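Local coordinates for protein 2-c-methyl-d-erythritol 4-phosphate cytidylyltransferase (Streptococcus pneumoniae, PDB 2VSH) that transfers the cytidylyl group of CTP to D-ribitol 5-phosphate, giving the CDP-activated ribitol used for teichoic acid precursors, at residues M2-I7 with I47-V52; E39-E44 with P117-R122; D57-A62 with I77-G82; R101-E106 with F174-F179; N133-D138 with K204-A209. All blocks are in the same frame, centred on the assembly; numbering follows the deposited sequence.

Interaction 1. Residues M2-I7 with I47-V52; sequences MIYAGI and IEKIVV
Four backbone hydrogen bonds hold the two segments side by side, with parallel pairing of strands 3-7 and 50-52. The first is the shortest: Glu48 N reaches Ile3 O at 2.7 Å, nearly along the C=O axis. Ala5 N then gives to Lys49 O at 3.0 Å, in the carbonyl plane. Val51 N meets Ala5 O at 2.8 Å, but from above the carbonyl plane. Ile7 N closes the set on Val51 O, again in plane.

Side chains line both faces. On one face Ala5, Ile7, Ile50 and Val52 pack together. Ile7 CG1 lies 3.9 Å from Ile50 CG2, and the two side chains run alongside each other in the same direction. Val52 CG1, anti to its backbone N (chi1 -163°), rests against Ile7 CB. On the other side Tyr4 lies beside Glu48 and Lys49. Its CE2 touches Glu48 CG at 3.6 Å, and Lys49 CB sits in the ring plane at the edge. The ring and the Glu48 carboxylate stand almost perpendicular, 87° apart. The Met2 side chain crosses that of Glu48 obliquely, with CE 3.5 Å from Glu48 OE1.

Tyr100 OH, from helix 86-100, hydrogen-bonds Glu48 OE1, and Ile97 of that helix packs on Tyr4. Phe41 of helix 33-42 packs on Ala5 and Ile7. A parallel strand pair between helix layers is characteristic of the Rossmann-like half of the GT-A nucleotidyltransferase fold.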
# COMPACT_ATOMS: atom_id res chain seq x y z
N MET A 2 31.17 -16.08 -0.78
CA MET A 2 30.00 -16.73 -0.19
C MET A 2 28.73 -15.92 -0.40
O MET A 2 28.78 -14.70 -0.50
CB MET A 2 30.21 -16.96 1.30
CG MET A 2 31.43 -17.80 1.67
SD MET A 2 31.23 -19.52 1.19
CE MET A 2 32.12 -20.29 2.52
N ILE A 3 27.59 -16.62 -0.45
CA ILE A 3 26.29 -15.98 -0.45
C ILE A 3 25.49 -16.58 0.70
O ILE A 3 25.35 -17.81 0.80
CB ILE A 3 25.52 -16.20 -1.78
CG1 ILE A 3 26.32 -15.68 -2.98
CG2 ILE A 3 24.17 -15.50 -1.72
CD1 ILE A 3 25.85 -16.24 -4.32
N TYR A 4 24.98 -15.72 1.56
CA TYR A 4 24.18 -16.13 2.71
C TYR A 4 22.77 -15.61 2.57
O TYR A 4 22.53 -14.59 1.91
CB TYR A 4 24.81 -15.60 4.01
CG TYR A 4 26.23 -16.13 4.23
CD1 TYR A 4 27.35 -15.42 3.79
CD2 TYR A 4 26.43 -17.35 4.85
CE1 TYR A 4 28.66 -15.92 4.00
CE2 TYR A 4 27.71 -17.86 5.05
CZ TYR A 4 28.82 -17.14 4.62
OH TYR A 4 30.07 -17.66 4.82
N ALA A 5 21.81 -16.32 3.18
CA ALA A 5 20.49 -15.75 3.37
C ALA A 5 20.46 -15.17 4.78
O ALA A 5 20.98 -15.78 5.73
CB ALA A 5 19.39 -16.79 3.19
N GLY A 6 19.88 -13.97 4.89
CA GLY A 6 19.68 -13.27 6.17
C GLY A 6 18.20 -13.07 6.42
O GLY A 6 17.59 -12.11 5.94
N ILE A 7 17.61 -13.97 7.21
CA ILE A 7 16.16 -13.95 7.46
C ILE A 7 15.84 -13.12 8.71
O ILE A 7 16.27 -13.45 9.84
CB ILE A 7 15.59 -15.40 7.56
CG1 ILE A 7 16.00 -16.24 6.33
CG2 ILE A 7 14.08 -15.39 7.78
CD1 ILE A 7 15.56 -15.68 4.95
N ILE A 47 23.51 -20.80 -1.96
CA ILE A 47 23.47 -20.27 -0.59
C ILE A 47 24.32 -21.13 0.34
O ILE A 47 24.09 -22.34 0.44
CB ILE A 47 22.00 -20.22 -0.05
CG1 ILE A 47 21.11 -19.30 -0.90
CG2 ILE A 47 21.95 -19.82 1.45
CD1 ILE A 47 21.45 -17.82 -0.83
N GLU A 48 25.27 -20.51 1.03
CA GLU A 48 26.13 -21.21 1.99
C GLU A 48 25.39 -21.54 3.30
O GLU A 48 25.29 -22.70 3.68
CB GLU A 48 27.39 -20.37 2.26
CG GLU A 48 28.37 -20.97 3.26
CD GLU A 48 29.09 -22.24 2.79
OE1 GLU A 48 29.92 -22.74 3.59
OE2 GLU A 48 28.86 -22.73 1.66
N LYS A 49 24.89 -20.52 3.99
CA LYS A 49 24.11 -20.73 5.22
C LYS A 49 22.89 -19.86 5.18
O LYS A 49 22.89 -18.84 4.51
CB LYS A 49 24.92 -20.35 6.48
CG LYS A 49 26.09 -21.25 6.80
CD LYS A 49 25.66 -22.66 7.12
CE LYS A 49 26.80 -23.46 7.71
NZ LYS A 49 26.65 -24.90 7.38
N ILE A 50 21.87 -20.25 5.94
CA ILE A 50 20.67 -19.45 6.13
C ILE A 50 20.68 -18.97 7.57
O ILE A 50 20.56 -19.77 8.50
CB ILE A 50 19.39 -20.27 5.83
CG1 ILE A 50 19.39 -20.69 4.36
CG2 ILE A 50 18.16 -19.43 6.13
CD1 ILE A 50 18.58 -21.93 4.08
N VAL A 51 20.88 -17.67 7.74
CA VAL A 51 21.09 -17.10 9.06
C VAL A 51 19.82 -16.35 9.43
O VAL A 51 19.40 -15.44 8.72
CB VAL A 51 22.32 -16.15 9.11
CG1 VAL A 51 22.61 -15.72 10.54
CG2 VAL A 51 23.56 -16.82 8.48
N VAL A 52 19.20 -16.78 10.53
CA VAL A 52 17.90 -16.24 10.95
C VAL A 52 18.05 -15.42 12.23
O VAL A 52 18.46 -15.93 13.28
CB VAL A 52 16.87 -17.38 11.20
CG1 VAL A 52 15.45 -16.81 11.24
CG2 VAL A 52 16.98 -18.47 10.13

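Interaction 2. Residues E39-E44 with P117-R122; sequences EKFVLE and PFITLR
The Phe41 ring is met obliquely by the tip of Ile119: CD1 comes to 3.5 Å from Phe41 CZ, and the two side chains cross at about a right angle. The side of the ring away from Ile119 faces strand 3-9. The second flat group, the Phe118 ring, has Pro117 CG over one face, set off toward the rim.

Ile119 reaches Phe41 because its CG1 is anti to the backbone N (chi1 -176°) and the chain continues straight to CD1. This leaves CG2 in the crowded position between N and C, where it packs 3.8 Å from Lys40 CB. The contact thus joins helix 33-42 to the turn that leads into helix 121-133, with Thr120 as N-cap of the latter. Both helices belong to the layer packed on one side of the alpha/beta sheet.

Lys40 bends at chi2 and chi4 and wraps round the turn. Its NZ donates to Pro117 O at 3.1 Å, nearly along the C=O axis. Its CG lies 3.4 Å from Ile119 O, a buried carbonyl oxygen with no polar partner in the model. Leu121 CD2 fits between Lys40 O and Glu44 OE2. The Glu44 carboxylate is held by Ser46 and Gln125.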
# COMPACT_ATOMS: atom_id res chain seq x y z
N GLU A 39 12.34 -22.52 4.05
CA GLU A 39 12.19 -23.54 2.99
C GLU A 39 12.52 -23.04 1.59
O GLU A 39 13.17 -23.74 0.83
CB GLU A 39 10.77 -24.10 2.95
CG GLU A 39 10.55 -25.31 3.85
CD GLU A 39 9.09 -25.73 3.92
OE1 GLU A 39 8.28 -25.21 3.12
OE2 GLU A 39 8.76 -26.58 4.77
N LYS A 40 12.07 -21.83 1.26
CA LYS A 40 12.31 -21.24 -0.05
C LYS A 40 13.79 -21.00 -0.32
O LYS A 40 14.19 -20.91 -1.48
CB LYS A 40 11.55 -19.92 -0.23
CG LYS A 40 10.03 -19.99 -0.13
CD LYS A 40 9.42 -20.88 -1.19
CE LYS A 40 7.93 -20.69 -1.25
NZ LYS A 40 7.25 -21.21 -0.02
N PHE A 41 14.60 -20.89 0.75
CA PHE A 41 16.05 -20.64 0.63
C PHE A 41 16.94 -21.90 0.67
O PHE A 41 18.06 -21.88 0.13
CB PHE A 41 16.54 -19.66 1.70
CG PHE A 41 16.21 -18.22 1.42
CD1 PHE A 41 17.12 -17.41 0.74
CD2 PHE A 41 14.99 -17.67 1.82
CE1 PHE A 41 16.84 -16.07 0.48
CE2 PHE A 41 14.69 -16.32 1.57
CZ PHE A 41 15.61 -15.52 0.89
N VAL A 42 16.46 -22.96 1.30
CA VAL A 42 17.20 -24.23 1.42
C VAL A 42 17.50 -24.94 0.10
O VAL A 42 18.50 -25.66 0.00
CB VAL A 42 16.55 -25.28 2.40
CG1 VAL A 42 16.31 -24.68 3.78
CG2 VAL A 42 15.28 -25.92 1.82
N LEU A 43 16.65 -24.77 -0.91
CA LEU A 43 16.90 -25.44 -2.18
C LEU A 43 17.93 -24.76 -3.03
O LEU A 43 18.54 -25.39 -3.90
CB LEU A 43 15.63 -25.59 -3.02
CG LEU A 43 14.69 -26.75 -2.79
CD1 LEU A 43 13.60 -26.63 -3.84
CD2 LEU A 43 15.41 -28.08 -2.89
N GLU A 44 18.12 -23.46 -2.80
CA GLU A 44 19.01 -22.67 -3.64
C GLU A 44 20.45 -23.16 -3.49
O GLU A 44 21.06 -22.98 -2.43
CB GLU A 44 18.88 -21.18 -3.32
CG GLU A 44 19.89 -20.28 -4.06
CD GLU A 44 19.93 -20.55 -5.54
OE1 GLU A 44 21.03 -20.66 -6.10
OE2 GLU A 44 18.84 -20.66 -6.15
N PRO A 117 6.59 -15.36 3.06
CA PRO A 117 6.83 -16.76 2.68
C PRO A 117 6.69 -17.06 1.18
O PRO A 117 7.04 -18.19 0.76
CB PRO A 117 5.79 -17.54 3.48
CG PRO A 117 4.67 -16.57 3.70
CD PRO A 117 5.28 -15.18 3.72
N PHE A 118 6.22 -16.10 0.38
CA PHE A 118 5.94 -16.37 -1.04
C PHE A 118 7.05 -15.93 -1.98
O PHE A 118 6.85 -15.83 -3.19
CB PHE A 118 4.60 -15.76 -1.46
CG PHE A 118 3.45 -16.24 -0.64
CD1 PHE A 118 3.02 -17.57 -0.72
CD2 PHE A 118 2.79 -15.38 0.23
CE1 PHE A 118 1.95 -18.03 0.07
CE2 PHE A 118 1.72 -15.84 1.02
CZ PHE A 118 1.30 -17.15 0.92
N ILE A 119 8.23 -15.69 -1.41
CA ILE A 119 9.43 -15.41 -2.21
C ILE A 119 9.69 -16.65 -3.05
O ILE A 119 9.38 -17.77 -2.63
CB ILE A 119 10.64 -15.08 -1.28
CG1 ILE A 119 11.90 -14.70 -2.10
CG2 ILE A 119 10.87 -16.23 -0.25
CD1 ILE A 119 13.12 -14.39 -1.27
N THR A 120 10.25 -16.45 -4.24
CA THR A 120 10.52 -17.53 -5.18
C THR A 120 12.03 -17.61 -5.43
O THR A 120 12.77 -16.66 -5.16
CB THR A 120 9.80 -17.28 -6.52
OG1 THR A 120 10.32 -16.08 -7.12
CG2 THR A 120 8.26 -17.15 -6.34
N LEU A 121 12.49 -18.75 -5.95
CA LEU A 121 13.89 -18.91 -6.33
C LEU A 121 14.27 -17.89 -7.40
O LEU A 121 15.40 -17.42 -7.45
CB LEU A 121 14.15 -20.34 -6.85
CG LEU A 121 14.21 -21.42 -5.75
CD1 LEU A 121 14.22 -22.82 -6.37
CD2 LEU A 121 15.42 -21.21 -4.85
N ARG A 122 13.32 -17.56 -8.27
CA ARG A 122 13.61 -16.60 -9.33
C ARG A 122 14.02 -15.26 -8.71
O ARG A 122 14.99 -14.64 -9.16
CB ARG A 122 12.39 -16.44 -10.23
CG ARG A 122 12.65 -15.77 -11.59
CD ARG A 122 12.67 -14.25 -11.49
NE ARG A 122 11.41 -13.69 -10.99
CZ ARG A 122 11.30 -12.52 -10.36
NH1 ARG A 122 12.38 -11.77 -10.14
NH2 ARG A 122 10.11 -12.11 -9.94

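Interaction 3. Residues D57-A62 with I77-G82; sequences DWVSHA and IIITKG
The contact between helix residues 59-62 and strand 77-81 is apolar. Its centre is the CG2 branch of Ile79. This methyl lies 3.8 Å from Val59 CG1 and 3.9 Å from Ala62 CB. Ile79 CG2 is anti to the backbone N, which carries it to the helix. The CD1 end of Ile79 touches Ala62 CB at 4.1 Å. The Val59 and Ile79 side chains run antiparallel, each passing the flank of the other. Val59 CG1 is anti to the backbone N (chi1 167°), while CG2 stands beside the backbone N.

Looser contacts join side chain and backbone. Val59 CG2 lies 4.1 Å from both Thr80 O and Lys81 N, at the end of the strand.

Backbone hydrogen bonds do not join helix to strand. Ala62 N bonds to Trp58 O in the first turn of the helix, with Trp58 at the N-cap, and strand 77-81 bonds to strand 50-54. Strand 50-54, helix 59-69 and strand 77-81 form a beta-alpha-beta crossover at one edge of the central sheet, as in Rossmann-like folds.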
# COMPACT_ATOMS: atom_id res chain seq x y z
N ASP A 57 14.48 -13.87 23.15
CA ASP A 57 13.59 -14.74 23.93
C ASP A 57 13.02 -15.91 23.12
O ASP A 57 12.54 -16.88 23.71
CB ASP A 57 12.45 -13.94 24.56
CG ASP A 57 12.90 -13.10 25.74
OD1 ASP A 57 12.29 -12.03 25.93
OD2 ASP A 57 13.84 -13.48 26.47
N TRP A 58 13.08 -15.81 21.79
CA TRP A 58 12.49 -16.79 20.88
C TRP A 58 13.53 -17.62 20.11
O TRP A 58 13.19 -18.41 19.24
CB TRP A 58 11.53 -16.12 19.89
CG TRP A 58 10.32 -15.51 20.53
CD1 TRP A 58 10.25 -14.30 21.15
CD2 TRP A 58 9.01 -16.10 20.64
NE1 TRP A 58 8.97 -14.08 21.64
CE2 TRP A 58 8.19 -15.17 21.33
CE3 TRP A 58 8.45 -17.31 20.22
CZ2 TRP A 58 6.83 -15.41 21.60
CZ3 TRP A 58 7.09 -17.55 20.48
CH2 TRP A 58 6.30 -16.61 21.18
N VAL A 59 14.81 -17.44 20.44
CA VAL A 59 15.87 -18.20 19.79
C VAL A 59 15.69 -19.72 19.94
O VAL A 59 15.68 -20.44 18.94
CB VAL A 59 17.29 -17.71 20.20
CG1 VAL A 59 18.37 -18.69 19.77
CG2 VAL A 59 17.57 -16.34 19.59
N SER A 60 15.52 -20.21 21.17
CA SER A 60 15.39 -21.67 21.35
C SER A 60 14.09 -22.20 20.72
O SER A 60 14.05 -23.33 20.23
CB SER A 60 15.52 -22.09 22.81
OG SER A 60 14.39 -21.73 23.56
N HIS A 61 13.05 -21.37 20.71
CA HIS A 61 11.81 -21.74 20.04
C HIS A 61 12.04 -21.91 18.54
O HIS A 61 11.64 -22.92 17.96
CB HIS A 61 10.70 -20.73 20.32
CG HIS A 61 9.43 -21.02 19.58
ND1 HIS A 61 8.56 -22.01 19.96
CD2 HIS A 61 8.92 -20.47 18.45
CE1 HIS A 61 7.55 -22.05 19.11
NE2 HIS A 61 7.74 -21.13 18.18
N ALA A 62 12.67 -20.92 17.92
CA ALA A 62 13.07 -21.03 16.52
C ALA A 62 13.92 -22.28 16.23
O ALA A 62 13.75 -22.90 15.19
CB ALA A 62 13.81 -19.76 16.06
N ILE A 77 21.30 -24.07 8.72
CA ILE A 77 20.57 -22.97 9.34
C ILE A 77 21.25 -22.54 10.63
O ILE A 77 21.61 -23.38 11.45
CB ILE A 77 19.10 -23.34 9.60
CG1 ILE A 77 18.41 -23.67 8.26
CG2 ILE A 77 18.37 -22.20 10.33
CD1 ILE A 77 17.19 -24.55 8.35
N ILE A 78 21.46 -21.23 10.78
CA ILE A 78 21.99 -20.64 12.01
C ILE A 78 20.93 -19.70 12.56
O ILE A 78 20.54 -18.74 11.90
CB ILE A 78 23.35 -19.88 11.78
CG1 ILE A 78 24.46 -20.86 11.38
CG2 ILE A 78 23.76 -19.10 13.02
CD1 ILE A 78 25.72 -20.20 10.76
N ILE A 79 20.42 -20.01 13.76
CA ILE A 79 19.57 -19.09 14.51
C ILE A 79 20.45 -18.18 15.38
O ILE A 79 21.31 -18.66 16.12
CB ILE A 79 18.54 -19.84 15.42
CG1 ILE A 79 17.77 -20.90 14.62
CG2 ILE A 79 17.56 -18.83 16.07
CD1 ILE A 79 16.89 -20.36 13.46
N THR A 80 20.23 -16.87 15.28
CA THR A 80 20.98 -15.91 16.10
C THR A 80 20.07 -14.82 16.66
O THR A 80 18.96 -14.61 16.16
CB THR A 80 22.22 -15.33 15.35
OG1 THR A 80 23.12 -14.72 16.28
CG2 THR A 80 21.81 -14.31 14.27
N LYS A 81 20.52 -14.18 17.73
CA LYS A 81 19.77 -13.09 18.34
C LYS A 81 19.72 -11.87 17.43
O LYS A 81 20.76 -11.33 17.05
CB LYS A 81 20.38 -12.72 19.70
CG LYS A 81 19.55 -11.75 20.50
CD LYS A 81 20.15 -11.50 21.87
CE LYS A 81 19.45 -10.33 22.56
NZ LYS A 81 19.95 -10.10 23.94
N GLY A 82 18.50 -11.46 17.07
CA GLY A 82 18.29 -10.23 16.33
C GLY A 82 18.39 -9.00 17.22
O GLY A 82 18.78 -9.09 18.39

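Interaction 4. Residues R101-E106 with F174-F179; sequences RPLTPE and FRCKDF
Leu103 lays its CD2 methyl over the CB of Cys176 at 3.5 Å, with Cys176 SG a little farther off. Leu103 CG is anti to the carbonyl carbon (chi1 -70°), and the branch points at the start of the helix. Pro105 lies alongside the Lys177 chain; Lys177 CD is 3.9 Å from Pro105 CA. The ammonium end turns off at chi4 to a salt bridge with Asp181.

Arg175 runs extended from CG to NE beside Glu106. Its NE makes a straight salt-bridge hydrogen bond to Glu106 OE1, 3.1 Å long and 171° at the hydrogen. The oxygen lies in the guanidinium plane, but the carboxylate is met from above its own plane. Arg175 NH1 is held by His134 O.

Two waters bridge the segments. One joins backbone to backbone, donating to Thr104 O and accepting from Lys177 N; the other donates to backbone Pro105 O and to the Asp178 carboxylate at OD1.

The loop between helix 86-100 and strand 108-113 thus rests on the junction of strand 165-175 with helix 176-184, while Leu103 also packs on Ile94 and Ile97 of helix 86-100.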
# COMPACT_ATOMS: atom_id res chain seq x y z
N ARG A 101 32.42 -18.03 9.20
CA ARG A 101 33.63 -17.96 8.34
C ARG A 101 34.00 -16.50 8.16
O ARG A 101 33.19 -15.73 7.65
CB ARG A 101 33.38 -18.59 6.96
CG ARG A 101 34.66 -18.87 6.13
CD ARG A 101 35.27 -20.18 6.53
NE ARG A 101 36.45 -20.58 5.78
CZ ARG A 101 37.07 -21.74 5.96
NH1 ARG A 101 36.60 -22.61 6.86
NH2 ARG A 101 38.16 -22.05 5.25
N PRO A 102 35.23 -16.10 8.60
CA PRO A 102 35.59 -14.67 8.55
C PRO A 102 35.26 -14.04 7.19
O PRO A 102 35.62 -14.57 6.15
CB PRO A 102 37.08 -14.68 8.83
CG PRO A 102 37.28 -15.91 9.71
CD PRO A 102 36.32 -16.93 9.14
N LEU A 103 34.57 -12.91 7.23
CA LEU A 103 34.10 -12.23 6.02
C LEU A 103 35.21 -11.74 5.14
O LEU A 103 36.27 -11.32 5.63
CB LEU A 103 33.26 -11.00 6.40
CG LEU A 103 31.89 -11.12 7.04
CD1 LEU A 103 31.54 -9.75 7.58
CD2 LEU A 103 30.81 -11.62 6.05
N THR A 104 34.97 -11.77 3.83
CA THR A 104 35.83 -11.06 2.87
C THR A 104 34.96 -9.95 2.27
O THR A 104 33.75 -9.93 2.52
CB THR A 104 36.36 -12.00 1.74
OG1 THR A 104 35.27 -12.41 0.90
CG2 THR A 104 37.10 -13.21 2.31
N PRO A 105 35.56 -9.02 1.50
CA PRO A 105 34.78 -7.92 0.91
C PRO A 105 33.69 -8.33 -0.09
O PRO A 105 32.79 -7.54 -0.36
CB PRO A 105 35.84 -7.10 0.16
CG PRO A 105 37.10 -7.42 0.84
CD PRO A 105 36.99 -8.87 1.19
N GLU A 106 33.81 -9.52 -0.66
CA GLU A 106 32.90 -9.93 -1.72
C GLU A 106 31.74 -10.80 -1.24
O GLU A 106 30.78 -11.01 -1.98
CB GLU A 106 33.66 -10.59 -2.90
CG GLU A 106 34.51 -9.60 -3.75
CD GLU A 106 33.72 -8.35 -4.20
OE1 GLU A 106 32.60 -8.49 -4.76
OE2 GLU A 106 34.21 -7.22 -3.98
N PHE A 174 23.21 -7.25 -0.62
CA PHE A 174 24.41 -6.42 -0.59
C PHE A 174 25.59 -7.16 0.04
O PHE A 174 25.41 -8.17 0.71
CB PHE A 174 24.12 -5.09 0.15
CG PHE A 174 23.27 -5.25 1.39
CD1 PHE A 174 23.80 -5.82 2.54
CD2 PHE A 174 21.95 -4.81 1.40
CE1 PHE A 174 23.00 -5.98 3.68
CE2 PHE A 174 21.16 -4.96 2.53
CZ PHE A 174 21.69 -5.55 3.67
N ARG A 175 26.80 -6.64 -0.18
CA ARG A 175 28.00 -7.20 0.45
C ARG A 175 27.93 -6.92 1.94
O ARG A 175 27.58 -5.81 2.35
CB ARG A 175 29.26 -6.61 -0.18
CG ARG A 175 29.54 -7.15 -1.58
CD ARG A 175 30.35 -6.21 -2.46
NE ARG A 175 30.23 -6.68 -3.84
CZ ARG A 175 29.27 -6.32 -4.70
NH1 ARG A 175 28.34 -5.44 -4.38
NH2 ARG A 175 29.25 -6.86 -5.91
N CYS A 176 28.20 -7.95 2.74
CA CYS A 176 28.15 -7.85 4.20
C CYS A 176 29.04 -6.72 4.72
O CYS A 176 28.59 -5.94 5.54
CB CYS A 176 28.61 -9.16 4.83
SG CYS A 176 27.57 -10.60 4.46
N LYS A 177 30.29 -6.66 4.24
CA LYS A 177 31.25 -5.62 4.65
C LYS A 177 30.74 -4.23 4.31
O LYS A 177 30.84 -3.32 5.15
CB LYS A 177 32.63 -5.85 3.99
CG LYS A 177 33.78 -4.99 4.55
CD LYS A 177 35.04 -5.13 3.69
CE LYS A 177 36.24 -4.28 4.20
NZ LYS A 177 36.01 -2.80 4.23
N ASP A 178 30.15 -4.09 3.11
CA ASP A 178 29.59 -2.82 2.67
C ASP A 178 28.51 -2.32 3.61
O ASP A 178 28.52 -1.14 3.99
CB ASP A 178 29.03 -2.92 1.25
CG ASP A 178 30.11 -2.87 0.19
OD1 ASP A 178 31.32 -2.88 0.54
OD2 ASP A 178 29.74 -2.81 -1.00
N PHE A 179 27.57 -3.19 3.99
CA PHE A 179 26.55 -2.79 4.96
C PHE A 179 27.18 -2.37 6.29
O PHE A 179 26.79 -1.36 6.87
CB PHE A 179 25.52 -3.89 5.19
CG PHE A 179 24.52 -3.56 6.26
CD1 PHE A 179 24.78 -3.84 7.60
CD2 PHE A 179 23.31 -2.93 5.93
CE1 PHE A 179 23.87 -3.54 8.60
CE2 PHE A 179 22.38 -2.62 6.92
CZ PHE A 179 22.66 -2.91 8.26
O HOH W 1 31.19 -8.70 2.62
O HOH W 2 32.89 -5.14 0.53

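Interaction 5. Residues N133-D138 with K204-A209; sequences NHDAVD and KGKDVA
A short bond between His134 and Asp207 stands out: His134 ND1 donates to Asp207 OD1 at 2.6 Å, with 171° at the hydrogen. The oxygen lies in the plane of the imidazole. It is approached from above the carboxylate plane, and the two flat groups stand 81° apart. Asp207 CG is anti to its backbone N (chi1 177°), which brings the carboxylate to the ring. Ala209 CB sits over one face of the same ring, a CH-pi contact 3.8 Å from its centroid.

Asp135 also turns to the 204-209 segment. Its OD2 takes the backbone N of Asp207 at 2.7 Å, through the anti lone pair. Asp207 O in turn accepts two donors, Asp135 N at 2.8 Å in the carbonyl plane and Ala136 N from above it. The parallel pairing then continues with Ala209 N to Ala136 O and Asp138 N to Ala209 O. Ala136 CB packs on Val208 CG1.

Strand 208-212 is the outermost strand of the sheet within this chain. Asp138, Asp207 and Val208 meet Phe155 and Ile156 of the second subunit, so the pairing lies at the dimer contact. Before the strand, Gly205 ends helix 197-203 in a Schellman motif.

The short, straight bond is consistent with a charged imidazole facing the Asp207 carboxylate, whose negative charge would probably raise the histidine pKa.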
# COMPACT_ATOMS: atom_id res chain seq x y z
N ASN A 133 27.00 -6.81 -10.08
CA ASN A 133 27.42 -5.57 -10.72
C ASN A 133 26.88 -4.29 -10.09
O ASN A 133 27.01 -3.20 -10.66
CB ASN A 133 27.12 -5.62 -12.23
CG ASN A 133 26.16 -6.73 -12.60
OD1 ASN A 133 25.12 -6.91 -11.94
ND2 ASN A 133 26.51 -7.51 -13.62
N HIS A 134 26.28 -4.40 -8.91
CA HIS A 134 25.78 -3.21 -8.23
C HIS A 134 26.16 -3.20 -6.76
O HIS A 134 26.67 -4.19 -6.24
CB HIS A 134 24.28 -3.06 -8.46
CG HIS A 134 23.89 -3.09 -9.91
ND1 HIS A 134 24.12 -2.04 -10.77
CD2 HIS A 134 23.33 -4.07 -10.66
CE1 HIS A 134 23.69 -2.35 -11.98
NE2 HIS A 134 23.20 -3.58 -11.93
N ASP A 135 25.96 -2.07 -6.09
CA ASP A 135 26.30 -1.96 -4.67
C ASP A 135 25.28 -2.71 -3.83
O ASP A 135 25.64 -3.40 -2.86
CB ASP A 135 26.40 -0.49 -4.26
CG ASP A 135 27.57 0.21 -4.91
OD1 ASP A 135 28.66 -0.37 -4.91
OD2 ASP A 135 27.39 1.32 -5.41
N ALA A 136 24.02 -2.60 -4.23
CA ALA A 136 22.94 -3.30 -3.52
C ALA A 136 21.77 -3.56 -4.46
O ALA A 136 21.75 -3.08 -5.59
CB ALA A 136 22.50 -2.50 -2.28
N VAL A 137 20.80 -4.34 -3.99
CA VAL A 137 19.61 -4.67 -4.77
C VAL A 137 18.40 -4.53 -3.87
O VAL A 137 18.42 -4.96 -2.73
CB VAL A 137 19.66 -6.14 -5.31
CG1 VAL A 137 18.49 -6.41 -6.29
CG2 VAL A 137 20.99 -6.43 -5.98
N ASP A 138 17.34 -3.92 -4.39
CA ASP A 138 16.10 -3.80 -3.65
C ASP A 138 15.04 -4.45 -4.51
O ASP A 138 14.90 -4.11 -5.69
CB ASP A 138 15.78 -2.32 -3.45
CG ASP A 138 14.80 -2.06 -2.34
OD1 ASP A 138 14.30 -3.01 -1.72
OD2 ASP A 138 14.51 -0.86 -2.10
N LYS A 204 24.13 7.32 0.79
CA LYS A 204 25.59 7.35 0.68
C LYS A 204 26.07 7.38 -0.76
O LYS A 204 27.26 7.19 -1.02
CB LYS A 204 26.20 6.16 1.43
CG LYS A 204 26.00 6.21 2.94
CD LYS A 204 26.76 7.38 3.57
CE LYS A 204 26.69 7.33 5.09
NZ LYS A 204 27.75 8.20 5.71
N GLY A 205 25.15 7.62 -1.70
CA GLY A 205 25.50 7.79 -3.10
C GLY A 205 25.86 6.50 -3.83
O GLY A 205 26.58 6.54 -4.83
N LYS A 206 25.35 5.38 -3.33
CA LYS A 206 25.66 4.06 -3.91
C LYS A 206 24.64 3.63 -4.99
O LYS A 206 23.56 4.22 -5.11
CB LYS A 206 25.77 2.99 -2.82
CG LYS A 206 26.71 3.32 -1.65
CD LYS A 206 28.17 3.45 -2.09
CE LYS A 206 29.10 3.77 -0.92
NZ LYS A 206 30.53 3.89 -1.38
N ASP A 207 25.02 2.61 -5.76
CA ASP A 207 24.23 2.09 -6.88
C ASP A 207 23.34 0.92 -6.43
O ASP A 207 23.82 -0.20 -6.24
CB ASP A 207 25.18 1.66 -8.01
CG ASP A 207 24.45 1.03 -9.20
OD1 ASP A 207 25.06 0.20 -9.90
OD2 ASP A 207 23.27 1.37 -9.45
N VAL A 208 22.05 1.20 -6.25
CA VAL A 208 21.08 0.19 -5.82
C VAL A 208 20.15 -0.17 -6.99
O VAL A 208 19.27 0.62 -7.36
CB VAL A 208 20.25 0.65 -4.59
CG1 VAL A 208 19.46 -0.53 -4.01
CG2 VAL A 208 21.14 1.26 -3.49
N ALA A 209 20.38 -1.35 -7.56
CA ALA A 209 19.60 -1.86 -8.68
C ALA A 209 18.22 -2.31 -8.22
O ALA A 209 18.04 -2.71 -7.06
CB ALA A 209 20.31 -3.04 -9.32

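How the interactions relate
Interactions 1, 3, 4 and 5 all reach the same central sheet. Interactions 1 and 3 join through neighbouring strands: Val52 N lies 2.7 Å from Ile78 O, a probable hydrogen bond. Interaction 2 backs onto interaction 1, with Ile50 CD1 3.6 Å from Val42 CG1. Interactions 4 and 5 meet where Phe174 CB lies 3.9 Å from Ala136 CB. Interactions 3 and 5 are about 30 Å apart between centres. Interaction 1 comes close to the CTP site: the side chains of Val52 and Ile7 are about 4 Å from those of Ala9 and Ser114 respectively. In interaction 3 that of Lys81 is about 6 Å from Gly83. Interaction 4 lies away from the annotated sites.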